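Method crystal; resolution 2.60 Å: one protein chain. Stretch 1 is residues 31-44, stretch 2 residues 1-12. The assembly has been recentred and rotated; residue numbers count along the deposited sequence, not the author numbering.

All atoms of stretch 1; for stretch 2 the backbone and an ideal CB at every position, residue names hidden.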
# COMPACT_ATOMS: atom_id res chain seq x y z
N ALA A 31 42.08 4.21 23.31
CA ALA A 31 42.18 5.41 22.49
C ALA A 31 42.28 5.11 21.01
O ALA A 31 42.68 4.03 20.59
CB ALA A 31 43.38 6.21 22.92
N ILE A 32 41.90 6.11 20.21
CA ILE A 32 41.99 6.04 18.76
C ILE A 32 42.66 7.35 18.41
O ILE A 32 42.16 8.42 18.74
CB ILE A 32 40.62 5.98 18.10
CG1 ILE A 32 39.89 4.73 18.59
CG2 ILE A 32 40.78 6.00 16.58
CD1 ILE A 32 38.50 4.59 18.03
N SER A 33 43.80 7.28 17.74
CA SER A 33 44.47 8.53 17.42
C SER A 33 45.15 8.54 16.07
O SER A 33 45.52 7.50 15.52
CB SER A 33 45.45 8.88 18.53
OG SER A 33 46.77 8.57 18.15
N ALA A 34 45.30 9.74 15.53
CA ALA A 34 45.90 9.92 14.21
C ALA A 34 47.36 9.52 14.18
O ALA A 34 47.85 9.02 13.17
CB ALA A 34 45.74 11.36 13.77
N ASP A 35 48.06 9.73 15.29
CA ASP A 35 49.48 9.40 15.35
C ASP A 35 49.90 8.93 16.74
O ASP A 35 49.56 9.56 17.75
CB ASP A 35 50.29 10.63 14.92
CG ASP A 35 51.77 10.46 15.12
OD1 ASP A 35 52.27 10.80 16.23
OD2 ASP A 35 52.44 9.99 14.18
N THR A 36 50.63 7.81 16.79
CA THR A 36 51.10 7.26 18.06
C THR A 36 52.63 7.22 18.18
O THR A 36 53.18 6.53 19.04
CB THR A 36 50.52 5.83 18.30
OG1 THR A 36 50.79 5.00 17.16
CG2 THR A 36 49.03 5.89 18.53
N SER A 37 53.30 7.97 17.32
CA SER A 37 54.77 8.05 17.29
C SER A 37 55.47 7.98 18.64
O SER A 37 56.49 7.31 18.78
CB SER A 37 55.22 9.34 16.59
OG SER A 37 55.13 9.21 15.19
N ASP A 38 54.93 8.67 19.63
CA ASP A 38 55.58 8.66 20.92
C ASP A 38 54.82 8.11 22.11
O ASP A 38 54.69 8.78 23.14
CB ASP A 38 56.09 10.06 21.24
CG ASP A 38 57.23 10.48 20.31
OD1 ASP A 38 58.28 9.80 20.32
OD2 ASP A 38 57.05 11.48 19.58
N VAL A 39 54.33 6.88 21.98
CA VAL A 39 53.62 6.22 23.07
C VAL A 39 54.21 4.83 23.17
O VAL A 39 54.59 4.24 22.16
CB VAL A 39 52.10 6.11 22.81
CG1 VAL A 39 51.44 7.46 22.95
CG2 VAL A 39 51.85 5.55 21.45
N GLU A 40 54.30 4.31 24.39
CA GLU A 40 54.86 2.99 24.57
C GLU A 40 53.80 1.94 24.80
O GLU A 40 52.84 2.15 25.54
CB GLU A 40 55.80 2.98 25.76
CG GLU A 40 56.99 3.89 25.62
CD GLU A 40 57.82 3.86 26.87
OE1 GLU A 40 58.37 2.78 27.19
OE2 GLU A 40 57.92 4.91 27.55
N ALA A 41 53.99 0.79 24.15
CA ALA A 41 53.07 -0.33 24.27
C ALA A 41 53.89 -1.61 24.39
O ALA A 41 54.93 -1.73 23.75
CB ALA A 41 52.16 -0.39 23.05
N SER A 42 53.42 -2.55 25.20
CA SER A 42 54.12 -3.82 25.38
C SER A 42 54.27 -4.54 24.05
O SER A 42 55.31 -5.12 23.76
CB SER A 42 53.35 -4.74 26.32
OG SER A 42 53.00 -4.09 27.52
N ARG A 43 53.22 -4.49 23.24
CA ARG A 43 53.21 -5.17 21.96
C ARG A 43 52.74 -4.19 20.89
O ARG A 43 51.91 -3.33 21.15
CB ARG A 43 52.28 -6.39 22.07
CG ARG A 43 51.88 -7.10 20.76
CD ARG A 43 52.92 -8.12 20.25
NE ARG A 43 52.43 -8.88 19.08
CZ ARG A 43 51.55 -9.89 19.14
NH1 ARG A 43 51.03 -10.29 20.31
NH2 ARG A 43 51.17 -10.49 18.01
N THR A 44 53.28 -4.31 19.68
CA THR A 44 52.89 -3.44 18.59
C THR A 44 52.55 -4.23 17.33
O THR A 44 53.31 -5.09 16.90
CB THR A 44 53.99 -2.41 18.27
OG1 THR A 44 53.84 -1.29 19.15
CG2 THR A 44 53.90 -1.92 16.84
N UNK A 1 51.43 2.44 30.73
CA UNK A 1 51.50 2.48 29.24
C UNK A 1 50.37 1.65 28.63
O UNK A 1 49.39 1.35 29.30
CB UNK A 1 52.85 1.96 28.74
N UNK A 2 50.53 1.26 27.37
CA UNK A 2 49.50 0.50 26.68
C UNK A 2 49.88 -0.96 26.44
O UNK A 2 51.04 -1.26 26.17
CB UNK A 2 49.18 1.17 25.34
N UNK A 3 48.90 -1.85 26.54
CA UNK A 3 49.16 -3.26 26.34
C UNK A 3 49.51 -3.54 24.89
O UNK A 3 50.43 -4.30 24.61
CB UNK A 3 47.95 -4.09 26.77
N UNK A 4 48.78 -2.93 23.96
CA UNK A 4 49.06 -3.14 22.55
C UNK A 4 48.56 -1.98 21.70
O UNK A 4 47.59 -1.31 22.05
CB UNK A 4 48.43 -4.45 22.08
N UNK A 5 49.26 -1.73 20.60
CA UNK A 5 48.91 -0.68 19.67
C UNK A 5 48.87 -1.28 18.28
O UNK A 5 49.82 -1.93 17.83
CB UNK A 5 49.90 0.49 19.75
N UNK A 6 47.74 -1.10 17.60
CA UNK A 6 47.59 -1.59 16.24
C UNK A 6 47.69 -0.32 15.43
O UNK A 6 46.81 0.54 15.53
CB UNK A 6 46.29 -2.36 16.00
N UNK A 7 48.75 -0.17 14.66
CA UNK A 7 48.87 1.06 13.89
C UNK A 7 48.73 0.95 12.39
O UNK A 7 48.88 -0.13 11.81
CB UNK A 7 50.23 1.69 14.19
N UNK A 8 48.42 2.10 11.78
CA UNK A 8 48.22 2.22 10.35
C UNK A 8 47.01 1.41 9.96
O UNK A 8 47.06 0.57 9.06
CB UNK A 8 49.46 1.77 9.57
N UNK A 9 45.92 1.66 10.67
CA UNK A 9 44.68 0.95 10.40
C UNK A 9 43.83 1.79 9.49
O UNK A 9 43.83 3.01 9.60
CB UNK A 9 43.93 0.62 11.69
N UNK A 10 43.11 1.14 8.60
CA UNK A 10 42.16 1.83 7.75
C UNK A 10 40.90 1.24 8.38
O UNK A 10 40.34 0.25 7.92
CB UNK A 10 42.32 1.59 6.25
N UNK A 11 40.53 1.84 9.50
CA UNK A 11 39.42 1.43 10.34
C UNK A 11 38.04 1.63 9.71
O UNK A 11 37.66 2.75 9.38
CB UNK A 11 39.49 2.20 11.66
N UNK A 12 37.28 0.55 9.56
CA UNK A 12 35.95 0.67 8.95
C UNK A 12 34.77 0.49 9.90
O UNK A 12 34.77 -0.38 10.77
CB UNK A 12 35.83 -0.36 7.83

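Position 1 has its CA-to-CB bond toward stretch 1, and the ideal CB lies 3.2 Å from Glu 40 O, which is tight. The backbone of 40-42 lies beyond, so a long flexible chain, apolar or polar, would suit. The deposited residue is Met 1, chi1 p and chi2 t; its CE reaches Ser 42 N at 2.9 Å, closer than a comfortable contact, and the residue is poorly ordered.

Position 2 pairs in parallel register with Ala 41, CA to CA 4.4 Å. Its N donates to Glu 40 O (3.1 Å, 167°) and its O accepts from Ser 42 N (2.9 Å); the first needs an N-H, which rules out proline, the second only a carbonyl. The ideal CB is 4.1 Å from Ala 41 CB, on the same face of the sheet, where the small alanine and Val 39 leave room for a large apolar or aromatic group. It is Phe 2, chi1 m, whose ring presents its edge to Val 39, CD2 to CB of Val 39 4.5 Å.

At position 3 phi/psi of -68/-43 breaks the extended run and the CB points away, so stretch 1 barely restricts the choice; small or polar residues would do. Asp 3 is found, its backbone O accepting from Arg 43 N at 3.1 Å.

Position 4 bridges Arg 43 and shares its face; the aliphatic part of the arginine could flank a beta-branched or other apolar chain. Val 4 places CG2 4.2 Å from Arg 43 CG.

Position 5 returns to the face of Ala 41 and Thr 44. Its N donates to Arg 43 O (3.1 Å), while the ideal CB stands 4.1 Å from Ala 41 CB. Isoleucine, valine or leucine would be plausible. Ile 5 (m, t) sets CG1 3.7 Å from Ala 41 CB and CD1 3.3 Å from Val 39 CG2.

Position 6 points away, leaving Val 6 undetermined from here.

Position 7 points toward stretch 1, its ideal CB 4.5 Å from Thr 36 OG1. A long chain could pass between the two threonines: Lys 7 brings CD to 4.1 Å from Thr 36 OG1 and CE to 3.8 Å from Thr 44 CG2.

Position 8, with positive phi (65/52), favours glycine, asparagine or aspartate; Asn 8 fits. Positions 9, 10 and 12 are out of reach, holding Cys 9, Arg 10 and Val 12. Position 11 points toward Ile 32, inviting an apolar chain; Leu 11 CD2 comes within 4.4 Å of Ile 32 CG2.

Stretch 2 1-12: MFDVIVKNCRLV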
# COMPACT_ATOMS: atom_id res chain seq x y z
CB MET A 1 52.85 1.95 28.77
CG MET A 1 53.19 0.56 29.29
SD MET A 1 54.85 0.04 28.82
CE MET A 1 54.50 -1.10 27.49
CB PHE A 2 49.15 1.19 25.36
CG PHE A 2 48.51 2.54 25.54
CD1 PHE A 2 47.21 2.64 26.03
CD2 PHE A 2 49.20 3.70 25.26
CE1 PHE A 2 46.62 3.88 26.24
CE2 PHE A 2 48.62 4.94 25.46
CZ PHE A 2 47.32 5.03 25.95
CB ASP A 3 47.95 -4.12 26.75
CG ASP A 3 47.56 -3.91 28.21
OD1 ASP A 3 48.47 -3.67 29.04
OD2 ASP A 3 46.36 -4.00 28.53
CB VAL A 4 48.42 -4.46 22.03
CG1 VAL A 4 46.98 -4.53 22.43
CG2 VAL A 4 48.53 -4.55 20.51
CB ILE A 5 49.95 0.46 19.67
CG1 ILE A 5 49.76 1.33 20.90
CG2 ILE A 5 49.79 1.33 18.42
CD1 ILE A 5 50.76 2.45 20.99
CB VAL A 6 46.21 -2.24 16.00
CG1 VAL A 6 46.20 -2.91 14.65
CG2 VAL A 6 45.89 -3.23 17.11
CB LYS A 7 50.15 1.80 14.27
CG LYS A 7 51.42 1.02 14.28
CD LYS A 7 52.45 1.84 15.06
CE LYS A 7 53.88 1.35 14.81
NZ LYS A 7 54.27 1.43 13.36
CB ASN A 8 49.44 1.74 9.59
CG ASN A 8 50.69 2.45 10.04
OD1 ASN A 8 50.72 3.68 10.11
ND2 ASN A 8 51.74 1.69 10.35
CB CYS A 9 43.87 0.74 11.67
SG CYS A 9 44.67 -0.16 12.98
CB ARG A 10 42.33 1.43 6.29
CG ARG A 10 42.03 2.57 5.35
CD ARG A 10 42.10 2.14 3.90
NE ARG A 10 43.47 1.88 3.48
CZ ARG A 10 44.35 2.84 3.23
NH1 ARG A 10 43.99 4.12 3.35
NH2 ARG A 10 45.59 2.53 2.87
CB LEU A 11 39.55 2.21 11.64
CG LEU A 11 38.59 2.05 12.80
CD1 LEU A 11 38.31 0.58 13.06
CD2 LEU A 11 39.25 2.70 14.02
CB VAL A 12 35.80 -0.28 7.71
CG1 VAL A 12 36.92 -1.27 7.68
CG2 VAL A 12 34.46 -0.97 7.72
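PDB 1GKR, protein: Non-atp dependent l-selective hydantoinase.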